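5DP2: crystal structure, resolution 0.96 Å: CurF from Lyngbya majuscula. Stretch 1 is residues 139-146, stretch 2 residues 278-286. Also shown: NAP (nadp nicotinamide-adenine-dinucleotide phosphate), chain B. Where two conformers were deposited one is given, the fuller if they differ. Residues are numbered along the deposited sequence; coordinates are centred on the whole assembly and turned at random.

Stretch 1 (139-146) IFMSFFTA
Stretch 2 (278-286) PFDMSDEFV

The first stretch runs as a helix through Ala146, with phi/psi near -65/-45 from Met141 onward (Phe140 is -58/-67) and i-to-i+4 bonds such as Phe144 N to Phe140 O (2.9 Å). Stretch 2 arrives extended through Phe279 (-159/163), stays extended at Asp280 (-132/111), the N-cap, and becomes helical from Met281. The two helix axes run at 90°, 11.4 Å apart at closest approach, and the register is set by Thr145 and Met281, whose CA atoms lie 6.5 Å apart. Asp280, chi1 t, caps the second helix: its OD1 accepts a weak bond from Ser282 N (2.9 Å) and a shorter one from Ser282 OG (2.6 Å).

No hydrogen bond crosses the contact; it is built by apolar packing. Phe285 (chi1 m, chi2 -44°) points toward helix 1 and meets Phe140 (chi1 t) obliquely, CZ to CZ 3.4 Å, planes at 33°. Met141 (t, p, p) sets CE 4.0 Å from Phe285 CE2, at the ring edge. Met281 (m, m, m) brings CE to 3.4 Å from Phe144 O and CG to 3.3 Å from Thr145 OG1. The proton of that hydroxyl goes to its own helix, Thr145 OG1 donating to Met141 O (2.7 Å).

The nicotinamide carboxamide bonds to the backbone on both sides of Asp280: Met281 N donates to NAP O7N (2.7 Å), while NAP N7N donates to Phe279 O (2.8 Å).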

ATOM      1  N   ILE A 139      -6.891   1.437  -4.592  1.00  5.30           N
ATOM      2  CA  ILE A 139      -5.966   0.958  -5.626  1.00  5.74           C
ATOM      3  C   ILE A 139      -4.489   1.281  -5.404  1.00  5.26           C
ATOM      4  O   ILE A 139      -3.650   0.389  -5.470  1.00  5.63           O
ATOM      5  CB  ILE A 139      -6.405   1.488  -7.029  1.00  6.44           C
ATOM      6  CG1 ILE A 139      -7.758   0.901  -7.415  1.00  7.51           C
ATOM      7  CG2 ILE A 139      -5.330   1.184  -8.066  1.00  7.12           C
ATOM      8  CD1 ILE A 139      -8.340   1.469  -8.688  1.00  8.75           C
ATOM      9  N   PHE A 140      -4.149   2.573  -5.236  1.00  4.94           N
ATOM     10  CA  PHE A 140      -2.786   3.027  -5.537  1.00  4.78           C
ATOM     11  C   PHE A 140      -1.677   2.315  -4.758  1.00  4.40           C
ATOM     12  O   PHE A 140      -0.835   1.632  -5.349  1.00  4.71           O
ATOM     13  CB  PHE A 140      -2.690   4.561  -5.350  1.00  4.81           C
ATOM     14  CG  PHE A 140      -1.346   5.129  -5.689  1.00  4.86           C
ATOM     15  CD1 PHE A 140      -1.002   5.422  -7.014  1.00  5.58           C
ATOM     16  CD2 PHE A 140      -0.392   5.353  -4.706  1.00  5.19           C
ATOM     17  CE1 PHE A 140       0.252   5.914  -7.322  1.00  6.25           C
ATOM     18  CE2 PHE A 140       0.864   5.854  -5.011  1.00  5.86           C
ATOM     19  CZ  PHE A 140       1.186   6.120  -6.330  1.00  6.51           C
ATOM     20  N   MET A 141      -1.603   2.499  -3.441  1.00  4.59           N
ATOM     21  CA  MET A 141      -0.424   2.002  -2.776  0.65  4.62           C
ATOM     22  C   MET A 141      -0.366   0.470  -2.819  1.00  4.35           C
ATOM     23  O   MET A 141       0.700  -0.117  -3.058  1.00  5.15           O
ATOM     24  CB  MET A 141      -0.339   2.546  -1.358  0.65  5.42           C
ATOM     25  CG  MET A 141       0.958   2.246  -0.666  0.65  6.13           C
ATOM     26  SD  MET A 141       2.458   2.893  -1.407  0.65  8.69           S
ATOM     27  CE  MET A 141       2.388   4.591  -0.850  0.65 10.48           C
ATOM     28  N   SER A 142      -1.486  -0.192  -2.578  1.00  4.33           N
ATOM     29  CA  SER A 142      -1.463  -1.657  -2.488  1.00  4.49           C
ATOM     30  C   SER A 142      -1.129  -2.309  -3.842  1.00  4.10           C
ATOM     31  O   SER A 142      -0.284  -3.203  -3.910  1.00  4.36           O
ATOM     32  CB  SER A 142      -2.768  -2.181  -1.917  1.00  4.95           C
ATOM     33  OG  SER A 142      -3.013  -1.689  -0.613  1.00  5.66           O
ATOM     34  N   PHE A 143      -1.822  -1.891  -4.907  1.00  4.15           N
ATOM     35  CA  PHE A 143      -1.536  -2.470  -6.217  1.00  4.36           C
ATOM     36  C   PHE A 143      -0.216  -2.026  -6.788  1.00  4.12           C
ATOM     37  O   PHE A 143       0.434  -2.818  -7.487  1.00  4.60           O
ATOM     38  CB  PHE A 143      -2.669  -2.231  -7.227  1.00  4.47           C
ATOM     39  CG  PHE A 143      -3.866  -3.128  -7.030  1.00  4.59           C
ATOM     40  CD1 PHE A 143      -3.913  -4.371  -7.648  1.00  5.60           C
ATOM     41  CD2 PHE A 143      -4.916  -2.745  -6.222  1.00  5.27           C
ATOM     42  CE1 PHE A 143      -5.020  -5.196  -7.498  1.00  6.53           C
ATOM     43  CE2 PHE A 143      -6.040  -3.562  -6.089  1.00  6.61           C
ATOM     44  CZ  PHE A 143      -6.084  -4.787  -6.734  1.00  7.19           C
ATOM     45  N   PHE A 144       0.198  -0.764  -6.598  1.00  4.10           N
ATOM     46  CA  PHE A 144       1.471  -0.352  -7.175  1.00  4.31           C
ATOM     47  C   PHE A 144       2.614  -1.122  -6.505  1.00  4.52           C
ATOM     48  O   PHE A 144       3.564  -1.547  -7.170  1.00  5.03           O
ATOM     49  CB  PHE A 144       1.675   1.169  -7.124  1.00  4.66           C
ATOM     50  CG  PHE A 144       0.899   1.946  -8.168  1.00  4.94           C
ATOM     51  CD1 PHE A 144      -0.465   1.775  -8.384  1.00  5.18           C
ATOM     52  CD2 PHE A 144       1.553   2.911  -8.941  1.00  6.04           C
ATOM     53  CE1 PHE A 144      -1.153   2.517  -9.326  1.00  6.18           C
ATOM     54  CE2 PHE A 144       0.865   3.658  -9.888  1.00  6.42           C
ATOM     55  CZ  PHE A 144      -0.481   3.466 -10.076  1.00  6.28           C
ATOM     56  N   THR A 145       2.523  -1.321  -5.172  1.00  4.57           N
ATOM     57  CA  THR A 145       3.535  -2.090  -4.446  1.00  4.82           C
ATOM     58  C   THR A 145       3.575  -3.530  -4.936  1.00  4.71           C
ATOM     59  O   THR A 145       4.638  -4.080  -5.236  1.00  5.22           O
ATOM     60  CB  THR A 145       3.215  -2.043  -2.939  1.00  5.23           C
ATOM     61  OG1 THR A 145       3.280  -0.691  -2.467  1.00  6.01           O
ATOM     62  CG2 THR A 145       4.204  -2.851  -2.120  1.00  6.13           C
ATOM     63  N   ALA A 146       2.398  -4.162  -4.988  1.00  4.67           N
ATOM     64  CA  ALA A 146       2.342  -5.567  -5.379  1.00  5.09           C
ATOM     65  C   ALA A 146       2.774  -5.767  -6.835  1.00  4.94           C
ATOM     66  O   ALA A 146       3.436  -6.751  -7.161  1.00  5.45           O
ATOM     67  CB  ALA A 146       0.971  -6.132  -5.119  1.00  6.03           C
ATOM     68  N   PRO A 278      14.347  -6.255  -1.599  1.00  5.38           N
ATOM     69  CA  PRO A 278      13.763  -5.310  -0.663  1.00  5.57           C
ATOM     70  C   PRO A 278      13.509  -3.980  -1.370  1.00  5.68           C
ATOM     71  O   PRO A 278      14.339  -3.546  -2.199  1.00  7.00           O
ATOM     72  CB  PRO A 278      14.883  -5.143   0.379  1.00  6.26           C
ATOM     73  CG  PRO A 278      16.161  -5.293  -0.406  1.00  6.38           C
ATOM     74  CD  PRO A 278      15.811  -6.319  -1.495  1.00  6.12           C
ATOM     75  N   PHE A 279      12.414  -3.301  -1.046  1.00  5.62           N
ATOM     76  CA  PHE A 279      12.201  -1.981  -1.620  1.00  5.86           C
ATOM     77  C   PHE A 279      11.234  -1.198  -0.766  1.00  6.05           C
ATOM     78  O   PHE A 279      10.488  -1.764   0.042  1.00  6.58           O
ATOM     79  CB  PHE A 279      11.700  -2.034  -3.083  1.00  6.46           C
ATOM     80  CG  PHE A 279      10.352  -2.707  -3.271  1.00  5.88           C
ATOM     81  CD1 PHE A 279      10.251  -4.070  -3.457  1.00  7.21           C
ATOM     82  CD2 PHE A 279       9.181  -1.975  -3.295  1.00  6.85           C
ATOM     83  CE1 PHE A 279       9.016  -4.663  -3.672  1.00  8.00           C
ATOM     84  CE2 PHE A 279       7.950  -2.583  -3.472  1.00  7.30           C
ATOM     85  CZ  PHE A 279       7.869  -3.932  -3.675  1.00  6.76           C
ATOM     86  N   ASP A 280      11.225   0.125  -0.976  1.00  7.11           N
ATOM     87  CA  ASP A 280      10.321   1.049  -0.304  1.00  6.96           C
ATOM     88  C   ASP A 280       9.713   1.953  -1.366  1.00  6.27           C
ATOM     89  O   ASP A 280      10.423   2.760  -2.000  1.00  7.02           O
ATOM     90  CB  ASP A 280      11.046   1.842   0.795  1.00  8.15           C
ATOM     91  CG  ASP A 280      10.092   2.720   1.606  1.00 10.62           C
ATOM     92  OD1 ASP A 280       9.118   3.207   1.028  1.00 16.72           O
ATOM     93  OD2 ASP A 280      10.318   2.931   2.823  1.00 11.92           O
ATOM     94  N   MET A 281       8.421   1.778  -1.599  1.00  6.44           N
ATOM     95  CA  MET A 281       7.762   2.543  -2.655  1.00  6.40           C
ATOM     96  C   MET A 281       7.820   4.039  -2.453  1.00  6.28           C
ATOM     97  O   MET A 281       7.916   4.792  -3.426  1.00  7.16           O
ATOM     98  CB  MET A 281       6.318   2.107  -2.803  1.00  7.60           C
ATOM     99  CG  MET A 281       6.154   0.698  -3.290  1.00  8.18           C
ATOM    100  SD  MET A 281       6.707   0.412  -5.001  1.00  8.01           S
ATOM    101  CE  MET A 281       5.314   1.097  -5.875  1.00  9.46           C
ATOM    102  N   SER A 282       7.736   4.489  -1.197  1.00  6.92           N
ATOM    103  CA  SER A 282       7.863   5.921  -0.953  1.00  7.41           C
ATOM    104  C   SER A 282       9.203   6.472  -1.466  1.00  7.20           C
ATOM    105  O   SER A 282       9.244   7.528  -2.109  1.00  8.42           O
ATOM    106  CB  SER A 282       7.585   6.244   0.515  1.00  8.24           C
ATOM    107  OG  SER A 282       8.525   5.702   1.390  1.00 11.16           O
ATOM    108  N   ASP A 283      10.297   5.731  -1.236  1.00  7.14           N
ATOM    109  CA  ASP A 283      11.568   6.126  -1.779  1.00  7.69           C
ATOM    110  C   ASP A 283      11.545   6.172  -3.315  1.00  7.67           C
ATOM    111  O   ASP A 283      12.103   7.059  -3.956  1.00  8.99           O
ATOM    112  CB  ASP A 283      12.698   5.155  -1.386  1.00  8.29           C
ATOM    113  CG  ASP A 283      13.106   5.183   0.075  1.00  9.20           C
ATOM    114  OD1 ASP A 283      12.879   6.207   0.740  1.00 10.41           O
ATOM    115  OD2 ASP A 283      13.671   4.155   0.530  1.00 10.52           O
ATOM    116  N   GLU A 284      10.895   5.156  -3.915  1.00  6.95           N
ATOM    117  CA  GLU A 284      10.818   5.090  -5.390  1.00  7.38           C
ATOM    118  C   GLU A 284      10.035   6.265  -5.959  1.00  7.65           C
ATOM    119  O   GLU A 284      10.406   6.795  -7.035  1.00  9.10           O
ATOM    120  CB  GLU A 284      10.192   3.766  -5.824  1.00  7.80           C
ATOM    121  CG  GLU A 284      10.991   2.535  -5.423  1.00  8.54           C
ATOM    122  CD  GLU A 284      12.328   2.430  -6.097  1.00 10.73           C
ATOM    123  OE1 GLU A 284      12.483   2.928  -7.250  1.00 13.85           O
ATOM    124  OE2 GLU A 284      13.255   1.856  -5.489  1.00 12.62           O
ATOM    125  N   PHE A 285       8.933   6.648  -5.306  1.00  7.20           N
ATOM    126  CA  PHE A 285       8.107   7.749  -5.792  1.00  7.96           C
ATOM    127  C   PHE A 285       8.872   9.086  -5.749  1.00  9.75           C
ATOM    128  O   PHE A 285       8.784   9.874  -6.690  1.00 14.29           O
ATOM    129  CB  PHE A 285       6.798   7.840  -5.006  1.00  8.36           C
ATOM    130  CG  PHE A 285       5.866   6.654  -5.185  1.00  7.64           C
ATOM    131  CD1 PHE A 285       5.626   6.109  -6.429  1.00  8.39           C
ATOM    132  CD2 PHE A 285       5.197   6.116  -4.102  1.00  8.69           C
ATOM    133  CE1 PHE A 285       4.757   5.037  -6.592  1.00  9.72           C
ATOM    134  CE2 PHE A 285       4.321   5.059  -4.271  1.00 10.16           C
ATOM    135  CZ  PHE A 285       4.098   4.522  -5.503  1.00 10.20           C
ATOM    136  N   VAL A 286       9.613   9.322  -4.676  1.00  9.18           N
ATOM    137  CA  VAL A 286      10.403  10.556  -4.530  0.62 10.57           C
ATOM    138  C   VAL A 286      11.569  10.575  -5.504  1.00 10.79           C
ATOM    139  O   VAL A 286      11.962  11.628  -6.037  1.00 12.98           O
ATOM    140  CB  VAL A 286      10.923  10.694  -3.084  0.62 11.49           C
ATOM    141  CG1 VAL A 286      11.930  11.835  -2.960  0.62 12.00           C
ATOM    142  CG2 VAL A 286       9.751  10.909  -2.153  0.62 11.70           C
TER
HETATM  143  PA  NAP B 401      -2.167  -4.486   5.954  0.91  5.73           P
HETATM  144  O1A NAP B 401      -3.580  -4.207   5.574  0.91  5.89           O
HETATM  145  O2A NAP B 401      -1.443  -5.602   5.294  0.91  7.21           O
HETATM  146  O5B NAP B 401      -2.137  -4.651   7.543  0.91  6.09           O
HETATM  147  C5B NAP B 401      -1.015  -5.250   8.206  0.91  6.88           C
HETATM  148  C4B NAP B 401      -0.977  -6.756   8.057  0.91  6.87           C
HETATM  149  O4B NAP B 401       0.041  -7.256   8.891  0.91  8.01           O
HETATM  150  C3B NAP B 401      -2.258  -7.445   8.423  0.91  7.47           C
HETATM  151  O3B NAP B 401      -2.779  -8.070   7.248  0.91  8.85           O
HETATM  152  C2B NAP B 401      -1.874  -8.479   9.499  0.91  6.26           C
HETATM  153  O2B NAP B 401      -2.344  -9.788   9.347  0.91  6.50           O
HETATM  154  C1B NAP B 401      -0.365  -8.555   9.371  0.91  6.89           C
HETATM  155  N9A NAP B 401       0.341  -8.748  10.630  0.91  7.20           N
HETATM  156  C8A NAP B 401       0.726  -7.771  11.521  0.91  9.94           C
HETATM  157  N7A NAP B 401       1.368  -8.319  12.580  0.91 11.23           N
HETATM  158  C5A NAP B 401       1.402  -9.640  12.357  0.91  8.87           C
HETATM  159  C6A NAP B 401       1.926 -10.765  13.061  0.91 10.50           C
HETATM  160  N6A NAP B 401       2.560 -10.587  14.238  0.91 14.12           N
HETATM  161  N1A NAP B 401       1.781 -11.971  12.526  0.91 10.48           N
HETATM  162  C2A NAP B 401       1.147 -12.110  11.356  0.91  8.65           C
HETATM  163  N3A NAP B 401       0.619 -11.138  10.606  0.91  6.87           N
HETATM  164  C4A NAP B 401       0.733  -9.922  11.117  0.91  6.92           C
HETATM  165  O3  NAP B 401      -1.286  -3.149   5.778  0.91  5.81           O
HETATM  166  PN  NAP B 401      -0.688  -2.490   4.447  0.91  5.26           P
HETATM  167  O1N NAP B 401      -0.822  -1.023   4.588  0.91  5.57           O
HETATM  168  O2N NAP B 401      -1.254  -3.155   3.226  0.91  6.92           O
HETATM  169  O5D NAP B 401       0.832  -2.832   4.601  0.91  7.01           O
HETATM  170  C5D NAP B 401       1.248  -4.215   4.522  0.91  8.65           C
HETATM  171  C4D NAP B 401       2.685  -4.358   5.084  0.91  8.42           C
HETATM  172  O4D NAP B 401       3.579  -3.960   4.078  0.91  9.49           O
HETATM  173  C3D NAP B 401       2.996  -3.461   6.288  0.91  9.11           C
HETATM  174  O3D NAP B 401       4.008  -4.109   7.070  0.91 12.73           O
HETATM  175  C2D NAP B 401       3.502  -2.194   5.645  0.91  9.79           C
HETATM  176  O2D NAP B 401       4.354  -1.478   6.544  0.91 14.82           O
HETATM  177  C1D NAP B 401       4.230  -2.730   4.441  0.91  8.87           C
HETATM  178  N1N NAP B 401       4.262  -1.956   3.181  0.91  8.67           N
HETATM  179  C2N NAP B 401       5.451  -1.676   2.601  0.91  8.23           C
HETATM  180  C3N NAP B 401       5.549  -0.966   1.408  0.91  8.37           C
HETATM  181  C7N NAP B 401       6.885  -0.687   0.811  0.91  8.67           C
HETATM  182  O7N NAP B 401       6.884   0.105  -0.107  0.91 11.10           O
HETATM  183  N7N NAP B 401       7.979  -1.324   1.307  0.91  9.26           N
HETATM  184  C4N NAP B 401       4.375  -0.527   0.785  0.91  9.36           C
HETATM  185  C5N NAP B 401       3.166  -0.829   1.397  0.91  9.48           C
HETATM  186  C6N NAP B 401       3.121  -1.549   2.597  0.91  9.50           C
HETATM  187  P2B NAP B 401      -3.846 -10.249   9.642  0.91  6.51           P
HETATM  188  O1X NAP B 401      -4.716  -9.602   8.572  0.91  6.19           O
HETATM  189  O2X NAP B 401      -3.759 -11.743   9.517  0.91  6.96           O
HETATM  190  O3X NAP B 401      -4.192  -9.760  11.028  0.91  7.91           O